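Local coordinates for protein pectate lyase 47 (Bacillus sp. TS-47, PDB 1VBL) that cleaves pectate by beta-elimination as a thermostable, calcium-binding, secreted lyase of polysaccharide lyase family 1, at residues A[1-5]-A[59-63]; A[37-41]-A[69-75]; A[49-53]-A[127-131]. All coordinates share one frame. Residues are numbered along the deposited sequence.

Contact 1: A[1-5]-A[59-63]; sequences KELGH and KIIYV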
ATOM      1  N   LYS A   1       9.138 -19.041  21.282  1.00 50.62           N
ATOM      2  CA  LYS A   1       8.764 -17.714  21.852  1.00 50.35           C
ATOM      3  C   LYS A   1       7.415 -17.250  21.299  1.00 48.63           C
ATOM      4  O   LYS A   1       6.738 -17.996  20.587  1.00 49.92           O
ATOM      5  CB  LYS A   1       9.846 -16.680  21.525  1.00 51.72           C
ATOM      6  CG  LYS A   1      11.238 -17.067  22.013  1.00 52.86           C
ATOM      7  CD  LYS A   1      12.287 -16.050  21.583  1.00 54.24           C
ATOM      8  CE  LYS A   1      13.685 -16.501  21.979  1.00 54.86           C
ATOM      9  NZ  LYS A   1      14.739 -15.536  21.568  1.00 55.72           N
ATOM     10  N   GLU A   2       7.032 -16.019  21.628  1.00 45.29           N
ATOM     11  CA  GLU A   2       5.764 -15.453  21.171  1.00 40.76           C
ATOM     12  C   GLU A   2       5.861 -14.977  19.726  1.00 37.24           C
ATOM     13  O   GLU A   2       6.954 -14.796  19.194  1.00 35.25           O
ATOM     14  CB  GLU A   2       5.370 -14.258  22.038  1.00 41.65           C
ATOM     15  CG  GLU A   2       5.420 -14.497  23.528  1.00 42.63           C
ATOM     16  CD  GLU A   2       5.015 -13.263  24.304  1.00 42.96           C
ATOM     17  OE1 GLU A   2       5.124 -13.276  25.549  1.00 44.96           O
ATOM     18  OE2 GLU A   2       4.584 -12.277  23.666  1.00 41.13           O
ATOM     19  N   LEU A   3       4.709 -14.755  19.103  1.00 34.17           N
ATOM     20  CA  LEU A   3       4.681 -14.286  17.726  1.00 31.05           C
ATOM     21  C   LEU A   3       5.341 -12.915  17.635  1.00 29.09           C
ATOM     22  O   LEU A   3       5.989 -12.594  16.636  1.00 27.49           O
ATOM     23  CB  LEU A   3       3.238 -14.208  17.221  1.00 32.01           C
ATOM     24  CG  LEU A   3       3.056 -13.714  15.785  1.00 33.57           C
ATOM     25  CD1 LEU A   3       3.973 -14.486  14.842  1.00 33.59           C
ATOM     26  CD2 LEU A   3       1.598 -13.876  15.381  1.00 34.58           C
ATOM     27  N   GLY A   4       5.181 -12.113  18.685  1.00 26.03           N
ATOM     28  CA  GLY A   4       5.772 -10.789  18.704  1.00 26.51           C
ATOM     29  C   GLY A   4       7.283 -10.850  18.825  1.00 27.10           C
ATOM     30  O   GLY A   4       7.975  -9.850  18.627  1.00 26.32           O
ATOM     31  N   HIS A   5       7.793 -12.032  19.157  1.00 26.84           N
ATOM     32  CA  HIS A   5       9.228 -12.242  19.307  1.00 27.39           C
ATOM     33  C   HIS A   5       9.901 -12.610  17.985  1.00 25.49           C
ATOM     34  O   HIS A   5      11.124 -12.582  17.882  1.00 25.04           O
ATOM     35  CB  HIS A   5       9.489 -13.346  20.337  1.00 31.00           C
ATOM     36  CG  HIS A   5       9.416 -12.877  21.758  1.00 35.85           C
ATOM     37  ND1 HIS A   5       8.479 -11.968  22.198  1.00 38.15           N
ATOM     38  CD2 HIS A   5      10.162 -13.202  22.841  1.00 37.74           C
ATOM     39  CE1 HIS A   5       8.650 -11.750  23.490  1.00 39.13           C
ATOM     40  NE2 HIS A   5       9.665 -12.487  23.904  1.00 40.52           N
ATOM     41  N   LYS A  59       8.987  -2.127  21.670  1.00 19.26           N
ATOM     42  CA  LYS A  59       7.652  -2.453  22.145  1.00 17.88           C
ATOM     43  C   LYS A  59       6.905  -3.386  21.209  1.00 17.75           C
ATOM     44  O   LYS A  59       7.039  -3.305  19.983  1.00 15.85           O
ATOM     45  CB  LYS A  59       6.850  -1.160  22.333  1.00 18.12           C
ATOM     46  CG  LYS A  59       6.835  -0.265  21.097  1.00 17.56           C
ATOM     47  CD  LYS A  59       6.502   1.177  21.450  1.00 18.18           C
ATOM     48  CE  LYS A  59       6.836   2.113  20.298  1.00 17.29           C
ATOM     49  NZ  LYS A  59       8.266   2.006  19.874  1.00 15.90           N
ATOM     50  N   ILE A  60       6.121  -4.277  21.804  1.00 16.69           N
ATOM     51  CA  ILE A  60       5.318  -5.224  21.051  1.00 17.02           C
ATOM     52  C   ILE A  60       3.866  -4.918  21.359  1.00 17.77           C
ATOM     53  O   ILE A  60       3.473  -4.807  22.523  1.00 17.14           O
ATOM     54  CB  ILE A  60       5.615  -6.676  21.450  1.00 16.77           C
ATOM     55  CG1 ILE A  60       7.058  -7.027  21.088  1.00 17.70           C
ATOM     56  CG2 ILE A  60       4.638  -7.620  20.747  1.00 17.26           C
ATOM     57  CD1 ILE A  60       7.497  -8.400  21.556  1.00 20.58           C
ATOM     58  N   ILE A  61       3.073  -4.775  20.307  1.00 17.18           N
ATOM     59  CA  ILE A  61       1.668  -4.458  20.458  1.00 17.05           C
ATOM     60  C   ILE A  61       0.799  -5.472  19.730  1.00 16.89           C
ATOM     61  O   ILE A  61       0.819  -5.555  18.502  1.00 15.24           O
ATOM     62  CB  ILE A  61       1.380  -3.047  19.919  1.00 17.63           C
ATOM     63  CG1 ILE A  61       2.234  -2.031  20.688  1.00 18.48           C
ATOM     64  CG2 ILE A  61      -0.103  -2.733  20.046  1.00 18.70           C
ATOM     65  CD1 ILE A  61       2.115  -0.612  20.195  1.00 21.28           C
ATOM     66  N   TYR A  62       0.043  -6.246  20.504  1.00 15.41           N
ATOM     67  CA  TYR A  62      -0.846  -7.259  19.954  1.00 16.64           C
ATOM     68  C   TYR A  62      -2.230  -6.674  19.754  1.00 17.28           C
ATOM     69  O   TYR A  62      -2.825  -6.134  20.686  1.00 17.81           O
ATOM     70  CB  TYR A  62      -0.933  -8.462  20.896  1.00 16.15           C
ATOM     71  CG  TYR A  62       0.326  -9.296  20.927  1.00 18.06           C
ATOM     72  CD1 TYR A  62       0.701 -10.061  19.822  1.00 18.25           C
ATOM     73  CD2 TYR A  62       1.146  -9.316  22.054  1.00 16.87           C
ATOM     74  CE1 TYR A  62       1.861 -10.830  19.839  1.00 19.45           C
ATOM     75  CE2 TYR A  62       2.311 -10.082  22.082  1.00 19.38           C
ATOM     76  CZ  TYR A  62       2.662 -10.836  20.972  1.00 20.47           C
ATOM     77  OH  TYR A  62       3.810 -11.596  20.992  1.00 22.21           O
ATOM     78  N   VAL A  63      -2.732  -6.778  18.529  1.00 15.74           N
ATOM     79  CA  VAL A  63      -4.053  -6.271  18.195  1.00 16.79           C
ATOM     80  C   VAL A  63      -5.070  -7.399  18.309  1.00 16.58           C
ATOM     81  O   VAL A  63      -5.017  -8.374  17.554  1.00 14.62           O
ATOM     82  CB  VAL A  63      -4.088  -5.710  16.755  1.00 16.79           C
ATOM     83  CG1 VAL A  63      -5.500  -5.260  16.403  1.00 15.73           C
ATOM     84  CG2 VAL A  63      -3.113  -4.548  16.630  1.00 17.61           C
TER

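Contact 2: A[37-41]-A[69-75]; sequences NRTEL and LNVDDNN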
ATOM      1  N   ASN A  37      -8.807  -1.306  21.177  1.00 17.43           N
ATOM      2  CA  ASN A  37      -9.447  -0.114  20.627  1.00 17.79           C
ATOM      3  C   ASN A  37      -8.433   0.989  20.349  1.00 16.16           C
ATOM      4  O   ASN A  37      -7.270   0.881  20.726  1.00 16.75           O
ATOM      5  CB  ASN A  37     -10.546   0.400  21.570  1.00 18.98           C
ATOM      6  CG  ASN A  37     -10.013   0.797  22.931  1.00 21.10           C
ATOM      7  OD1 ASN A  37      -9.096   1.608  23.038  1.00 21.10           O
ATOM      8  ND2 ASN A  37     -10.596   0.230  23.984  1.00 22.41           N
ATOM      9  N   ARG A  38      -8.886   2.053  19.694  1.00 15.97           N
ATOM     10  CA  ARG A  38      -8.020   3.168  19.335  1.00 16.88           C
ATOM     11  C   ARG A  38      -7.221   3.748  20.493  1.00 17.90           C
ATOM     12  O   ARG A  38      -6.009   3.934  20.387  1.00 17.44           O
ATOM     13  CB  ARG A  38      -8.837   4.285  18.678  1.00 15.87           C
ATOM     14  CG  ARG A  38      -7.991   5.477  18.244  1.00 16.11           C
ATOM     15  CD  ARG A  38      -8.806   6.513  17.487  1.00 18.51           C
ATOM     16  NE  ARG A  38      -7.993   7.676  17.147  1.00 19.84           N
ATOM     17  CZ  ARG A  38      -7.507   8.536  18.037  1.00 21.17           C
ATOM     18  NH1 ARG A  38      -7.758   8.372  19.331  1.00 20.68           N
ATOM     19  NH2 ARG A  38      -6.760   9.554  17.635  1.00 22.45           N
ATOM     20  N   THR A  39      -7.896   4.045  21.598  1.00 18.44           N
ATOM     21  CA  THR A  39      -7.210   4.622  22.747  1.00 17.91           C
ATOM     22  C   THR A  39      -6.087   3.731  23.266  1.00 17.27           C
ATOM     23  O   THR A  39      -4.967   4.194  23.469  1.00 16.52           O
ATOM     24  CB  THR A  39      -8.197   4.908  23.896  1.00 19.57           C
ATOM     25  OG1 THR A  39      -9.181   5.849  23.450  1.00 20.97           O
ATOM     26  CG2 THR A  39      -7.463   5.484  25.095  1.00 19.31           C
ATOM     27  N   GLU A  40      -6.381   2.452  23.474  1.00 16.36           N
ATOM     28  CA  GLU A  40      -5.374   1.524  23.977  1.00 17.93           C
ATOM     29  C   GLU A  40      -4.200   1.412  23.009  1.00 17.36           C
ATOM     30  O   GLU A  40      -3.051   1.257  23.426  1.00 16.40           O
ATOM     31  CB  GLU A  40      -5.991   0.143  24.208  1.00 19.83           C
ATOM     32  CG  GLU A  40      -7.237   0.167  25.088  1.00 22.73           C
ATOM     33  CD  GLU A  40      -7.710  -1.222  25.476  1.00 25.39           C
ATOM     34  OE1 GLU A  40      -7.620  -2.169  24.689  1.00 26.66           O
ATOM     35  OE2 GLU A  40      -8.234  -1.348  26.689  1.00 26.53           O
ATOM     36  N   LEU A  41      -4.492   1.495  21.714  1.00 17.24           N
ATOM     37  CA  LEU A  41      -3.449   1.405  20.700  1.00 17.70           C
ATOM     38  C   LEU A  41      -2.518   2.605  20.813  1.00 18.24           C
ATOM     39  O   LEU A  41      -1.297   2.451  20.857  1.00 17.90           O
ATOM     40  CB  LEU A  41      -4.069   1.350  19.297  1.00 16.08           C
ATOM     41  CG  LEU A  41      -3.113   1.396  18.098  1.00 15.52           C
ATOM     42  CD1 LEU A  41      -2.101   0.261  18.186  1.00 16.22           C
ATOM     43  CD2 LEU A  41      -3.916   1.292  16.805  1.00 15.73           C
ATOM     44  N   LEU A  69     -10.518   2.894  13.943  1.00 15.87           N
ATOM     45  CA  LEU A  69      -9.794   4.121  14.254  1.00 15.80           C
ATOM     46  C   LEU A  69     -10.642   5.367  14.058  1.00 15.40           C
ATOM     47  O   LEU A  69     -10.248   6.465  14.449  1.00 15.99           O
ATOM     48  CB  LEU A  69      -8.533   4.209  13.390  1.00 14.13           C
ATOM     49  CG  LEU A  69      -7.539   3.076  13.650  1.00 15.35           C
ATOM     50  CD1 LEU A  69      -6.371   3.155  12.670  1.00 14.94           C
ATOM     51  CD2 LEU A  69      -7.052   3.169  15.090  1.00 15.67           C
ATOM     52  N   ASN A  70     -11.809   5.190  13.449  1.00 16.69           N
ATOM     53  CA  ASN A  70     -12.727   6.292  13.189  1.00 18.41           C
ATOM     54  C   ASN A  70     -13.683   6.428  14.383  1.00 19.37           C
ATOM     55  O   ASN A  70     -14.901   6.319  14.229  1.00 20.99           O
ATOM     56  CB  ASN A  70     -13.520   5.991  11.916  1.00 22.12           C
ATOM     57  CG  ASN A  70     -14.060   7.235  11.247  1.00 23.42           C
ATOM     58  OD1 ASN A  70     -15.123   7.200  10.625  1.00 26.47           O
ATOM     59  ND2 ASN A  70     -13.324   8.337  11.349  1.00 19.57           N
ATOM     60  N   VAL A  71     -13.125   6.655  15.570  1.00 17.71           N
ATOM     61  CA  VAL A  71     -13.921   6.783  16.789  1.00 18.39           C
ATOM     62  C   VAL A  71     -13.433   7.943  17.652  1.00 20.95           C
ATOM     63  O   VAL A  71     -12.284   8.378  17.524  1.00 19.60           O
ATOM     64  CB  VAL A  71     -13.849   5.491  17.640  1.00 17.95           C
ATOM     65  CG1 VAL A  71     -14.361   4.301  16.835  1.00 19.05           C
ATOM     66  CG2 VAL A  71     -12.415   5.240  18.089  1.00 18.68           C
ATOM     67  N   ASP A  72     -14.298   8.443  18.533  1.00 21.88           N
ATOM     68  CA  ASP A  72     -13.899   9.541  19.401  1.00 24.63           C
ATOM     69  C   ASP A  72     -13.043   9.028  20.549  1.00 26.23           C
ATOM     70  O   ASP A  72     -12.698   7.847  20.601  1.00 25.90           O
ATOM     71  CB  ASP A  72     -15.120  10.306  19.940  1.00 24.78           C
ATOM     72  CG  ASP A  72     -16.108   9.415  20.672  1.00 26.72           C
ATOM     73  OD1 ASP A  72     -15.674   8.521  21.423  1.00 25.56           O
ATOM     74  OD2 ASP A  72     -17.328   9.630  20.508  1.00 28.08           O
ATOM     75  N   ASP A  73     -12.700   9.919  21.474  1.00 29.00           N
ATOM     76  CA  ASP A  73     -11.861   9.543  22.600  1.00 30.95           C
ATOM     77  C   ASP A  73     -12.529   8.572  23.568  1.00 31.40           C
ATOM     78  O   ASP A  73     -11.874   8.013  24.448  1.00 31.93           O
ATOM     79  CB  ASP A  73     -11.382  10.804  23.318  1.00 34.42           C
ATOM     80  CG  ASP A  73     -10.565  11.702  22.408  1.00 38.37           C
ATOM     81  OD1 ASP A  73      -9.542  11.219  21.870  1.00 40.12           O
ATOM     82  OD2 ASP A  73     -10.947  12.878  22.218  1.00 39.47           O
ATOM     83  N   ASN A  74     -13.831   8.367  23.402  1.00 31.54           N
ATOM     84  CA  ASN A  74     -14.555   7.418  24.238  1.00 32.62           C
ATOM     85  C   ASN A  74     -14.733   6.144  23.417  1.00 32.07           C
ATOM     86  O   ASN A  74     -15.520   5.264  23.762  1.00 31.54           O
ATOM     87  CB  ASN A  74     -15.916   7.982  24.652  1.00 35.03           C
ATOM     88  CG  ASN A  74     -15.790   9.150  25.612  1.00 37.46           C
ATOM     89  OD1 ASN A  74     -15.117   9.051  26.640  1.00 39.26           O
ATOM     90  ND2 ASN A  74     -16.440  10.262  25.286  1.00 39.11           N
ATOM     91  N   ASN A  75     -13.984   6.073  22.319  1.00 30.77           N
ATOM     92  CA  ASN A  75     -14.000   4.932  21.411  1.00 29.00           C
ATOM     93  C   ASN A  75     -15.336   4.678  20.726  1.00 27.90           C
ATOM     94  O   ASN A  75     -15.618   3.562  20.289  1.00 26.68           O
ATOM     95  CB  ASN A  75     -13.532   3.673  22.144  1.00 29.31           C
ATOM     96  CG  ASN A  75     -12.079   3.764  22.580  1.00 31.14           C
ATOM     97  OD1 ASN A  75     -11.181   3.959  21.754  1.00 26.65           O
ATOM     98  ND2 ASN A  75     -11.839   3.627  23.882  1.00 30.16           N
TER
HETATM   99  O   HOH W   1     -10.191   7.026  20.519  1.00 25.80           O
HETATM  100  O   HOH W   2      -6.413   9.893  21.557  1.00 51.39           O

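Contact 3: A[49-53]-A[127-131]; sequences NHTNQ and MVYVG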
ATOM      1  N   ASN A  49      -0.664  10.375  20.131  1.00 21.78           N
ATOM      2  CA  ASN A  49      -0.522  10.083  18.707  1.00 22.39           C
ATOM      3  C   ASN A  49       0.582  10.841  17.975  1.00 23.31           C
ATOM      4  O   ASN A  49       1.454  10.229  17.366  1.00 23.12           O
ATOM      5  CB  ASN A  49      -1.845  10.322  17.976  1.00 20.74           C
ATOM      6  CG  ASN A  49      -1.862   9.701  16.589  1.00 20.58           C
ATOM      7  OD1 ASN A  49      -2.633  10.110  15.722  1.00 22.24           O
ATOM      8  ND2 ASN A  49      -1.014   8.698  16.378  1.00 14.23           N
ATOM      9  N   HIS A  50       0.557  12.167  18.027  1.00 25.26           N
ATOM     10  CA  HIS A  50       1.572  12.932  17.314  1.00 28.37           C
ATOM     11  C   HIS A  50       3.007  12.635  17.752  1.00 28.06           C
ATOM     12  O   HIS A  50       3.850  12.272  16.921  1.00 30.11           O
ATOM     13  CB  HIS A  50       1.294  14.435  17.422  1.00 31.72           C
ATOM     14  CG  HIS A  50       2.185  15.268  16.552  1.00 36.02           C
ATOM     15  ND1 HIS A  50       3.482  15.583  16.898  1.00 38.27           N
ATOM     16  CD2 HIS A  50       1.984  15.801  15.323  1.00 36.66           C
ATOM     17  CE1 HIS A  50       4.042  16.273  15.921  1.00 38.22           C
ATOM     18  NE2 HIS A  50       3.154  16.419  14.952  1.00 38.16           N
ATOM     19  N   THR A  51       3.289  12.756  19.046  1.00 24.32           N
ATOM     20  CA  THR A  51       4.642  12.512  19.541  1.00 21.19           C
ATOM     21  C   THR A  51       5.037  11.041  19.610  1.00 20.09           C
ATOM     22  O   THR A  51       6.198  10.720  19.865  1.00 19.03           O
ATOM     23  CB  THR A  51       4.861  13.153  20.936  1.00 22.09           C
ATOM     24  OG1 THR A  51       4.033  12.502  21.908  1.00 20.64           O
ATOM     25  CG2 THR A  51       4.519  14.640  20.892  1.00 22.47           C
ATOM     26  N   ASN A  52       4.082  10.143  19.383  1.00 18.83           N
ATOM     27  CA  ASN A  52       4.376   8.713  19.414  1.00 17.74           C
ATOM     28  C   ASN A  52       5.434   8.340  18.372  1.00 17.54           C
ATOM     29  O   ASN A  52       6.135   7.333  18.516  1.00 15.98           O
ATOM     30  CB  ASN A  52       3.102   7.900  19.162  1.00 18.05           C
ATOM     31  CG  ASN A  52       2.260   7.719  20.414  1.00 20.06           C
ATOM     32  OD1 ASN A  52       1.130   7.223  20.350  1.00 18.98           O
ATOM     33  ND2 ASN A  52       2.805   8.116  21.560  1.00 18.43           N
ATOM     34  N   GLN A  53       5.547   9.149  17.323  1.00 17.20           N
ATOM     35  CA  GLN A  53       6.521   8.894  16.268  1.00 19.16           C
ATOM     36  C   GLN A  53       7.951   8.967  16.800  1.00 21.03           C
ATOM     37  O   GLN A  53       8.873   8.413  16.200  1.00 21.64           O
ATOM     38  CB  GLN A  53       6.337   9.895  15.121  1.00 20.76           C
ATOM     39  CG  GLN A  53       6.436  11.359  15.535  1.00 25.72           C
ATOM     40  CD  GLN A  53       6.091  12.314  14.401  1.00 28.30           C
ATOM     41  OE1 GLN A  53       6.791  12.376  13.390  1.00 30.80           O
ATOM     42  NE2 GLN A  53       5.004  13.062  14.566  1.00 30.18           N
ATOM     43  N   MET A 127      -4.934   8.526  11.411  1.00 13.90           N
ATOM     44  CA  MET A 127      -3.618   8.051  10.991  1.00 14.33           C
ATOM     45  C   MET A 127      -2.758   7.945  12.243  1.00 14.48           C
ATOM     46  O   MET A 127      -2.367   8.953  12.839  1.00 14.02           O
ATOM     47  CB  MET A 127      -2.988   9.001   9.971  1.00 15.00           C
ATOM     48  CG  MET A 127      -3.729   9.040   8.633  1.00 14.62           C
ATOM     49  SD  MET A 127      -4.164   7.387   7.983  1.00 18.29           S
ATOM     50  CE  MET A 127      -2.547   6.711   7.702  1.00 14.69           C
ATOM     51  N   VAL A 128      -2.489   6.707  12.643  1.00 14.83           N
ATOM     52  CA  VAL A 128      -1.719   6.410  13.846  1.00 14.47           C
ATOM     53  C   VAL A 128      -0.216   6.337  13.594  1.00 15.25           C
ATOM     54  O   VAL A 128       0.248   5.540  12.776  1.00 15.62           O
ATOM     55  CB  VAL A 128      -2.192   5.064  14.459  1.00 15.35           C
ATOM     56  CG1 VAL A 128      -1.417   4.748  15.724  1.00 14.32           C
ATOM     57  CG2 VAL A 128      -3.686   5.128  14.753  1.00 14.07           C
ATOM     58  N   TYR A 129       0.541   7.169  14.305  1.00 13.00           N
ATOM     59  CA  TYR A 129       1.995   7.181  14.170  1.00 13.80           C
ATOM     60  C   TYR A 129       2.612   5.974  14.869  1.00 14.07           C
ATOM     61  O   TYR A 129       2.168   5.578  15.952  1.00 12.58           O
ATOM     62  CB  TYR A 129       2.581   8.454  14.784  1.00 13.85           C
ATOM     63  CG  TYR A 129       2.477   9.673  13.905  1.00 16.30           C
ATOM     64  CD1 TYR A 129       3.341   9.854  12.824  1.00 18.00           C
ATOM     65  CD2 TYR A 129       1.517  10.652  14.151  1.00 16.63           C
ATOM     66  CE1 TYR A 129       3.251  10.983  12.014  1.00 19.76           C
ATOM     67  CE2 TYR A 129       1.416  11.780  13.348  1.00 20.14           C
ATOM     68  CZ  TYR A 129       2.285  11.939  12.283  1.00 21.21           C
ATOM     69  OH  TYR A 129       2.177  13.051  11.484  1.00 21.65           O
ATOM     70  N   VAL A 130       3.641   5.401  14.251  1.00 13.10           N
ATOM     71  CA  VAL A 130       4.337   4.251  14.819  1.00 13.52           C
ATOM     72  C   VAL A 130       5.798   4.631  15.031  1.00 13.93           C
ATOM     73  O   VAL A 130       6.468   5.096  14.106  1.00 16.39           O
ATOM     74  CB  VAL A 130       4.270   3.016  13.881  1.00 13.08           C
ATOM     75  CG1 VAL A 130       4.972   1.822  14.535  1.00 14.15           C
ATOM     76  CG2 VAL A 130       2.820   2.665  13.580  1.00 12.41           C
ATOM     77  N   GLY A 131       6.288   4.448  16.253  1.00 14.76           N
ATOM     78  CA  GLY A 131       7.670   4.782  16.550  1.00 14.61           C
ATOM     79  C   GLY A 131       8.632   3.680  16.141  1.00 14.97           C
ATOM     80  O   GLY A 131       8.209   2.599  15.727  1.00 13.60           O
TER
HETATM   81  O   HOH W   3       5.324   4.674  18.857  1.00 13.22           O

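Contact 1: A[1-5]-A[59-63]
Y62, with its chi1 in the m well (-72°), sends its ring from strand 59-63 to the N-terminal segment 1-5, and its hydroxyl is where most of the contact's chemistry converges. Y62 OH donates to E2 OE2 at 2.9 Å, and the same oxygen accepts from the backbone G4 N at 2.7 Å with an N-H...O angle of 136°. E2 is m,t, an extended carboxylate arm that reaches the phenol; both partners lie near the plane of the ring, at its edge. Lacking a side chain, G4 lets Y62 OH and I60 CG2 this close: an ideal CB would clash, 2.4 Å from Y62 OH and 2.6 Å from I60 CG2. I60, also m,t, extends CD1 to 3.3 Å from G4 O and 3.8 Å from H5 ND1. L3 CB lies 4.5 Å from Y62 CE1, while the L3 side chain also packs on I137 of the neighbouring parallel strand 134-138. Within 1-5, H5 N bonds to E2 O at 2.9 Å and closes the short 3-10 turn. One phenol oxygen of the parallel beta-helix serves as donor and acceptor, fixing E2 and G4 N to a single atom, with I60 and L3 adding apolar contact.

Contact 2: A[37-41]-A[69-75]
Two hydrogen bonds from T39 meet on one oxygen, N75 OD1: the backbone T39 N gives one at 3.3 Å with an N-H...O angle of 168°, and T39 OG1 gives the other at 3.2 Å. They tie the first turn of helix 38-44 to the loop 69-75. That turn is N-capped by N37, whose OD1 accepts from E40 N at 2.9 Å (175°). N75 is presented by a type I turn from D72 to N75, with N75 N bonded to D72 O at 2.8 Å. Water extends the polar network: R38 NH1 gives to water 1 and to water 2, each at 3.0 Å, and water 1 donates to D72 O at 2.6 Å. R38 NH1 and D73 OD1 are 4.2 Å apart, too far for a salt bridge; D73 pairs instead with R125, whose backbone oxygen accepts from R38 NE. Outward, the aliphatic part of R38 packs on the loop, with CB 3.7 Å from V71 CG2 and CG 4.0 Å from L69 CD2, and L41 CD2 is 4.0 Å from L69 CD2. The loop 69-75, which leaves strand 66-68, packs against both the start of helix 38-44 and R125 near the end of helix 110-126.

Contact 3: A[49-53]-A[127-131]
This is a loop-to-strand packing contact, in which the helically coiled segment 49-53, between helix 38-44 and strand 59-63, lies against the outermost strand 127-129 of a four-stranded parallel sheet. Y129 is the main wedge: its CA-to-CB bond points toward the loop, and its ring makes an edge-to-face (T-shaped) pair with H50, Y129 presenting the edge, with centroids 5.8 Å apart and planes at 63°. One face of the Y129 ring is covered by Q53, whose NE2 lies 3.7 Å from Y129 CZ and is held by a 2.7 Å hydrogen bond to H50 O. Strand 127-129 pairs with 149-153 through V128, so it starts one of the parallel sheets of the right-handed beta-helix of the pectate lyases. The N49 side chain comes up against the strand backbone at V128 and Y129. At the far end a water bridges the segments, donating to N52 O and accepting from G131 N, both at 2.8 Å. An ideal CB on G131 would clash with N52 O at 2.9 Å, so none fits.

Along the chain the segments run 1-5, 37-41, 49-53, 59-63, 69-75 and 127-131, so all three contacts alternate, each pair crossing. The centres of contact 1 and contact 2 are about 21 Å apart, those of contact 1 and contact 3 about 19 Å, and those of contact 2 and contact 3 about 14 Å. They nevertheless touch: I61 CG2 meets L41 CD1 at 4.1 Å, K59 NZ approaches G131 C at 4.1 Å, and L69 CD2 packs on V128 CG2 at 3.9 Å. All lie at the N-terminal end of the beta-helix, with strand 59-63 in the large mixed sheet and 127-129 edging a separate four-stranded parallel sheet. Contact 3 comes near the metal, M127's side chain being about 8 Å from the calcium ion.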